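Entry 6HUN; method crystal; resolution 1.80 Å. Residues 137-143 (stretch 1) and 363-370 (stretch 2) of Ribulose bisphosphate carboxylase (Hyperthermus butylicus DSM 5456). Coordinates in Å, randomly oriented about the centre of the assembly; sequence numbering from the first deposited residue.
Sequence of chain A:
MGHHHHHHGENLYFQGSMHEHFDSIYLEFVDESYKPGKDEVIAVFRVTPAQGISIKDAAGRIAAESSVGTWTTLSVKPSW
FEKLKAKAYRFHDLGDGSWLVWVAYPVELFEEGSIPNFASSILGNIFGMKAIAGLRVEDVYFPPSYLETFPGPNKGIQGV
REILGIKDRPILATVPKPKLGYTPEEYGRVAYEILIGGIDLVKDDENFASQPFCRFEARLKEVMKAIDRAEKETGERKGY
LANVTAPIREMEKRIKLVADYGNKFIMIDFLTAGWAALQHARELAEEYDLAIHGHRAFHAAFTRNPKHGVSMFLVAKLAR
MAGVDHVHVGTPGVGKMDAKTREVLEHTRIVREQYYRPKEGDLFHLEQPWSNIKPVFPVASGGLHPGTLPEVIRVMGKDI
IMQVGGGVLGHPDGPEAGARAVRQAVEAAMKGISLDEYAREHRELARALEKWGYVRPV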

ATOM      1  N   VAL A 137     -12.620   6.907  -2.440  1.00 20.36           N
ATOM      2  CA  VAL A 137     -13.300   5.759  -3.058  1.00 20.70           C
ATOM      3  C   VAL A 137     -14.119   5.122  -1.954  1.00 20.01           C
ATOM      4  O   VAL A 137     -13.550   4.587  -0.998  1.00 17.93           O
ATOM      5  CB  VAL A 137     -12.323   4.748  -3.685  1.00 20.71           C
ATOM      6  CG1 VAL A 137     -13.182   3.748  -4.498  1.00 19.88           C
ATOM      7  CG2 VAL A 137     -11.372   5.492  -4.637  1.00 20.40           C
ATOM      8  N   GLU A 138     -15.442   5.205  -2.072  1.00 22.42           N
ATOM      9  CA  GLU A 138     -16.293   4.785  -0.962  1.00 23.37           C
ATOM     10  C   GLU A 138     -16.640   3.283  -1.022  1.00 21.14           C
ATOM     11  O   GLU A 138     -16.680   2.598   0.018  1.00 21.26           O
ATOM     12  CB  GLU A 138     -17.595   5.606  -0.970  1.00 28.50           C
ATOM     13  CG  GLU A 138     -17.434   7.124  -0.923  1.00 25.57           C
ATOM     14  CD  GLU A 138     -17.073   7.661   0.477  1.00 27.22           C
ATOM     15  OE1 GLU A 138     -16.602   6.923   1.362  1.00 28.78           O
ATOM     16  OE2 GLU A 138     -17.181   8.893   0.675  1.00 38.44           O
ATOM     17  N   ASP A 139     -16.910   2.771  -2.222  1.00 21.90           N
ATOM     18  CA  ASP A 139     -17.301   1.389  -2.371  1.00 24.79           C
ATOM     19  C   ASP A 139     -17.183   1.018  -3.844  1.00 27.17           C
ATOM     20  O   ASP A 139     -17.215   1.879  -4.721  1.00 24.80           O
ATOM     21  CB  ASP A 139     -18.765   1.189  -1.904  1.00 25.27           C
ATOM     22  CG  ASP A 139     -19.100  -0.290  -1.639  1.00 28.67           C
ATOM     23  OD1 ASP A 139     -18.174  -1.146  -1.754  1.00 26.79           O
ATOM     24  OD2 ASP A 139     -20.266  -0.555  -1.239  1.00 31.43           O
ATOM     25  N   VAL A 140     -17.151  -0.284  -4.099  1.00 24.07           N
ATOM     26  CA  VAL A 140     -17.092  -0.795  -5.476  1.00 23.86           C
ATOM     27  C   VAL A 140     -17.929  -2.036  -5.469  1.00 26.51           C
ATOM     28  O   VAL A 140     -17.757  -2.879  -4.583  1.00 28.80           O
ATOM     29  CB  VAL A 140     -15.650  -1.114  -5.937  1.00 22.78           C
ATOM     30  CG1 VAL A 140     -15.670  -1.706  -7.359  1.00 25.38           C
ATOM     31  CG2 VAL A 140     -14.813   0.172  -5.978  1.00 21.48           C
ATOM     32  N   TYR A 141     -18.840  -2.119  -6.454  1.00 28.03           N
ATOM     33  CA  TYR A 141     -19.679  -3.281  -6.663  1.00 30.09           C
ATOM     34  C   TYR A 141     -18.959  -4.166  -7.655  1.00 30.93           C
ATOM     35  O   TYR A 141     -18.568  -3.695  -8.742  1.00 31.77           O
ATOM     36  CB  TYR A 141     -21.024  -2.869  -7.237  1.00 32.81           C
ATOM     37  CG  TYR A 141     -21.695  -4.034  -7.981  1.00 35.65           C
ATOM     38  CD1 TYR A 141     -22.305  -5.040  -7.263  1.00 39.83           C
ATOM     39  CD2 TYR A 141     -21.661  -4.130  -9.360  1.00 37.85           C
ATOM     40  CE1 TYR A 141     -22.955  -6.133  -7.908  1.00 41.54           C
ATOM     41  CE2 TYR A 141     -22.300  -5.254 -10.052  1.00 40.80           C
ATOM     42  CZ  TYR A 141     -22.923  -6.231  -9.282  1.00 42.60           C
ATOM     43  OH  TYR A 141     -23.548  -7.323  -9.850  1.00 44.17           O
ATOM     44  N   PHE A 142     -18.778  -5.432  -7.280  1.00 30.88           N
ATOM     45  CA  PHE A 142     -18.125  -6.417  -8.128  1.00 31.87           C
ATOM     46  C   PHE A 142     -19.187  -7.353  -8.687  1.00 34.97           C
ATOM     47  O   PHE A 142     -19.892  -7.988  -7.893  1.00 35.32           O
ATOM     48  CB  PHE A 142     -17.084  -7.206  -7.351  1.00 29.88           C
ATOM     49  CG  PHE A 142     -15.952  -6.347  -6.878  1.00 32.30           C
ATOM     50  CD1 PHE A 142     -15.013  -5.907  -7.787  1.00 36.26           C
ATOM     51  CD2 PHE A 142     -15.896  -5.911  -5.595  1.00 33.51           C
ATOM     52  CE1 PHE A 142     -13.966  -5.071  -7.373  1.00 36.23           C
ATOM     53  CE2 PHE A 142     -14.821  -5.096  -5.163  1.00 29.31           C
ATOM     54  CZ  PHE A 142     -13.893  -4.679  -6.062  1.00 31.95           C
ATOM     55  N   PRO A 143     -19.342  -7.469 -10.006  1.00 37.44           N
ATOM     56  CA  PRO A 143     -20.362  -8.436 -10.557  1.00 40.77           C
ATOM     57  C   PRO A 143     -19.892  -9.868 -10.419  1.00 41.06           C
ATOM     58  O   PRO A 143     -18.689 -10.130 -10.298  1.00 39.25           O
ATOM     59  CB  PRO A 143     -20.479  -8.036 -12.028  1.00 43.30           C
ATOM     60  CG  PRO A 143     -19.181  -7.433 -12.381  1.00 41.41           C
ATOM     61  CD  PRO A 143     -18.657  -6.728 -11.090  1.00 37.72           C
ATOM     62  N   LEU A 363     -26.303   6.123   0.490  1.00 40.06           N
ATOM     63  CA  LEU A 363     -25.718   6.201  -0.843  1.00 39.31           C
ATOM     64  C   LEU A 363     -24.225   5.891  -0.851  1.00 36.42           C
ATOM     65  O   LEU A 363     -23.638   5.775  -1.933  1.00 42.26           O
ATOM     66  CB  LEU A 363     -25.978   7.582  -1.446  1.00 41.08           C
ATOM     67  CG  LEU A 363     -27.458   7.958  -1.622  1.00 45.37           C
ATOM     68  CD1 LEU A 363     -27.545   9.409  -2.000  1.00 46.51           C
ATOM     69  CD2 LEU A 363     -28.082   7.080  -2.708  1.00 46.81           C
ATOM     70  N   PHE A 364     -23.613   5.699   0.321  1.00 36.35           N
ATOM     71  CA  PHE A 364     -22.173   5.523   0.431  1.00 30.94           C
ATOM     72  C   PHE A 364     -21.726   4.074   0.238  1.00 38.89           C
ATOM     73  O   PHE A 364     -20.520   3.806   0.234  1.00 33.49           O
ATOM     74  CB  PHE A 364     -21.705   6.006   1.799  1.00 29.81           C
ATOM     75  CG  PHE A 364     -21.677   7.496   1.925  1.00 34.30           C
ATOM     76  CD1 PHE A 364     -22.811   8.182   2.330  1.00 36.25           C
ATOM     77  CD2 PHE A 364     -20.514   8.204   1.663  1.00 31.39           C
ATOM     78  CE1 PHE A 364     -22.797   9.570   2.450  1.00 40.99           C
ATOM     79  CE2 PHE A 364     -20.487   9.584   1.786  1.00 36.41           C
ATOM     80  CZ  PHE A 364     -21.598  10.279   2.145  1.00 36.22           C
ATOM     81  N   HIS A 365     -22.669   3.137   0.116  1.00 36.46           N
ATOM     82  CA  HIS A 365     -22.352   1.731  -0.051  1.00 36.28           C
ATOM     83  C   HIS A 365     -23.263   1.190  -1.144  1.00 34.20           C
ATOM     84  O   HIS A 365     -24.323   1.761  -1.425  1.00 38.57           O
ATOM     85  CB  HIS A 365     -22.554   0.894   1.251  1.00 31.77           C
ATOM     86  CG  HIS A 365     -21.851   1.450   2.447  1.00 32.04           C
ATOM     87  ND1 HIS A 365     -22.515   2.124   3.451  1.00 34.31           N
ATOM     88  CD2 HIS A 365     -20.548   1.417   2.809  1.00 31.12           C
ATOM     89  CE1 HIS A 365     -21.639   2.520   4.362  1.00 33.99           C
ATOM     90  NE2 HIS A 365     -20.447   2.082   4.012  1.00 30.40           N
ATOM     91  N   LEU A 366     -22.860   0.079  -1.731  1.00 32.36           N
ATOM     92  CA  LEU A 366     -23.606  -0.529  -2.834  1.00 34.80           C
ATOM     93  C   LEU A 366     -24.073  -1.913  -2.437  1.00 35.65           C
ATOM     94  O   LEU A 366     -23.505  -2.550  -1.558  1.00 34.37           O
ATOM     95  CB  LEU A 366     -22.714  -0.643  -4.081  1.00 37.48           C
ATOM     96  CG  LEU A 366     -22.271   0.701  -4.671  1.00 37.31           C
ATOM     97  CD1 LEU A 366     -20.952   0.599  -5.438  1.00 38.60           C
ATOM     98  CD2 LEU A 366     -23.350   1.208  -5.565  1.00 43.07           C
ATOM     99  N   GLU A 367     -25.109  -2.402  -3.090  1.00 38.59           N
ATOM    100  CA  GLU A 367     -25.536  -3.774  -2.829  1.00 39.72           C
ATOM    101  C   GLU A 367     -24.451  -4.718  -3.350  1.00 38.25           C
ATOM    102  O   GLU A 367     -23.817  -4.420  -4.363  1.00 41.58           O
ATOM    103  CB  GLU A 367     -26.903  -3.974  -3.501  1.00 48.61           C
ATOM    104  CG  GLU A 367     -27.208  -5.340  -3.969  1.00 56.38           C
ATOM    105  CD  GLU A 367     -28.557  -5.388  -4.646  1.00 66.13           C
ATOM    106  OE1 GLU A 367     -29.528  -4.773  -4.131  1.00 60.23           O
ATOM    107  OE2 GLU A 367     -28.626  -6.015  -5.722  1.00 76.98           O
ATOM    108  N   GLN A 368     -24.190  -5.856  -2.635  1.00 37.58           N
ATOM    109  CA  GLN A 368     -23.110  -6.780  -3.003  1.00 36.28           C
ATOM    110  C   GLN A 368     -23.467  -8.228  -2.624  1.00 40.46           C
ATOM    111  O   GLN A 368     -23.355  -8.601  -1.450  1.00 36.67           O
ATOM    112  CB  GLN A 368     -21.773  -6.382  -2.359  1.00 32.85           C
ATOM    113  CG  GLN A 368     -20.664  -7.381  -2.714  1.00 32.04           C
ATOM    114  CD  GLN A 368     -20.238  -7.244  -4.172  1.00 35.70           C
ATOM    115  OE1 GLN A 368     -19.602  -6.238  -4.547  1.00 33.25           O
ATOM    116  NE2 GLN A 368     -20.557  -8.219  -4.979  1.00 36.23           N
ATOM    117  N   PRO A 369     -23.845  -9.081  -3.594  1.00 40.10           N
ATOM    118  CA  PRO A 369     -23.887 -10.527  -3.310  1.00 50.77           C
ATOM    119  C   PRO A 369     -22.477 -11.101  -3.249  1.00 45.63           C
ATOM    120  O   PRO A 369     -21.544 -10.620  -3.895  1.00 43.77           O
ATOM    121  CB  PRO A 369     -24.683 -11.129  -4.496  1.00 44.85           C
ATOM    122  CG  PRO A 369     -24.908  -9.995  -5.500  1.00 45.48           C
ATOM    123  CD  PRO A 369     -24.025  -8.803  -5.031  1.00 41.91           C
ATOM    124  N   TRP A 370     -22.314 -12.133  -2.437  1.00 41.37           N
ATOM    125  CA  TRP A 370     -20.993 -12.717  -2.215  1.00 39.13           C
ATOM    126  C   TRP A 370     -20.985 -14.182  -2.627  1.00 42.40           C
ATOM    127  O   TRP A 370     -20.379 -15.032  -1.967  1.00 38.48           O
ATOM    128  CB  TRP A 370     -20.586 -12.574  -0.746  1.00 34.71           C
ATOM    129  CG  TRP A 370     -20.160 -11.216  -0.341  1.00 32.25           C
ATOM    130  CD1 TRP A 370     -20.888 -10.284   0.315  1.00 33.77           C
ATOM    131  CD2 TRP A 370     -18.867 -10.669  -0.530  1.00 30.87           C
ATOM    132  NE1 TRP A 370     -20.144  -9.161   0.559  1.00 29.99           N
ATOM    133  CE2 TRP A 370     -18.883  -9.365   0.036  1.00 28.29           C
ATOM    134  CE3 TRP A 370     -17.705 -11.129  -1.170  1.00 36.44           C
ATOM    135  CZ2 TRP A 370     -17.783  -8.538   0.007  1.00 26.04           C
ATOM    136  CZ3 TRP A 370     -16.583 -10.281  -1.155  1.00 29.10           C
ATOM    137  CH2 TRP A 370     -16.645  -9.020  -0.577  1.00 26.32           C
TER
HETATM  138  O   HOH W   1     -18.298   3.658   2.125  1.00 36.65           O
HETATM  139  O   HOH W   2     -20.649  -3.145  -0.958  1.00 32.73           O

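The two segments run in nearly the same direction, 19° apart, with E138 beside F364, D139 beside H365 and Y141 beside Q368. Their CA atoms lie 5.6 to 6.1 Å apart at these positions, yet no backbone-to-backbone hydrogen bond joins them; side chains and water do the bridging.

D139 serves one end. Its carboxylate oxygen OD2 accepts a hydrogen bond from the L366 backbone N at 2.7 Å, while OD1 accepts one from V140 N, also at 2.7 Å, which helps hold the group in place. Water 2 donates to both D139 OD2 and L366 O, so the same carboxylate reaches the amide and, through water, the carbonyl of L366. Water 1 likewise donates to E138 O and F364 O, linking two carbonyls that could not bond each other directly.

At the other end, Q368 uses its amide as a backbone mimic: F142 N donates to Q368 OE1 and Q368 NE2 donates to F142 O, both at 3.0 Å and nearly straight. NE2 spends its second hydrogen on P369 O, 2.8 Å away, fixing the amide's orientation.

Between these polar clamps, L366 points toward the strand and sets CD1 3.9 Å from Y141 CB. P369 CD meets the edge of the Y141 ring, 4.1 Å from CE1.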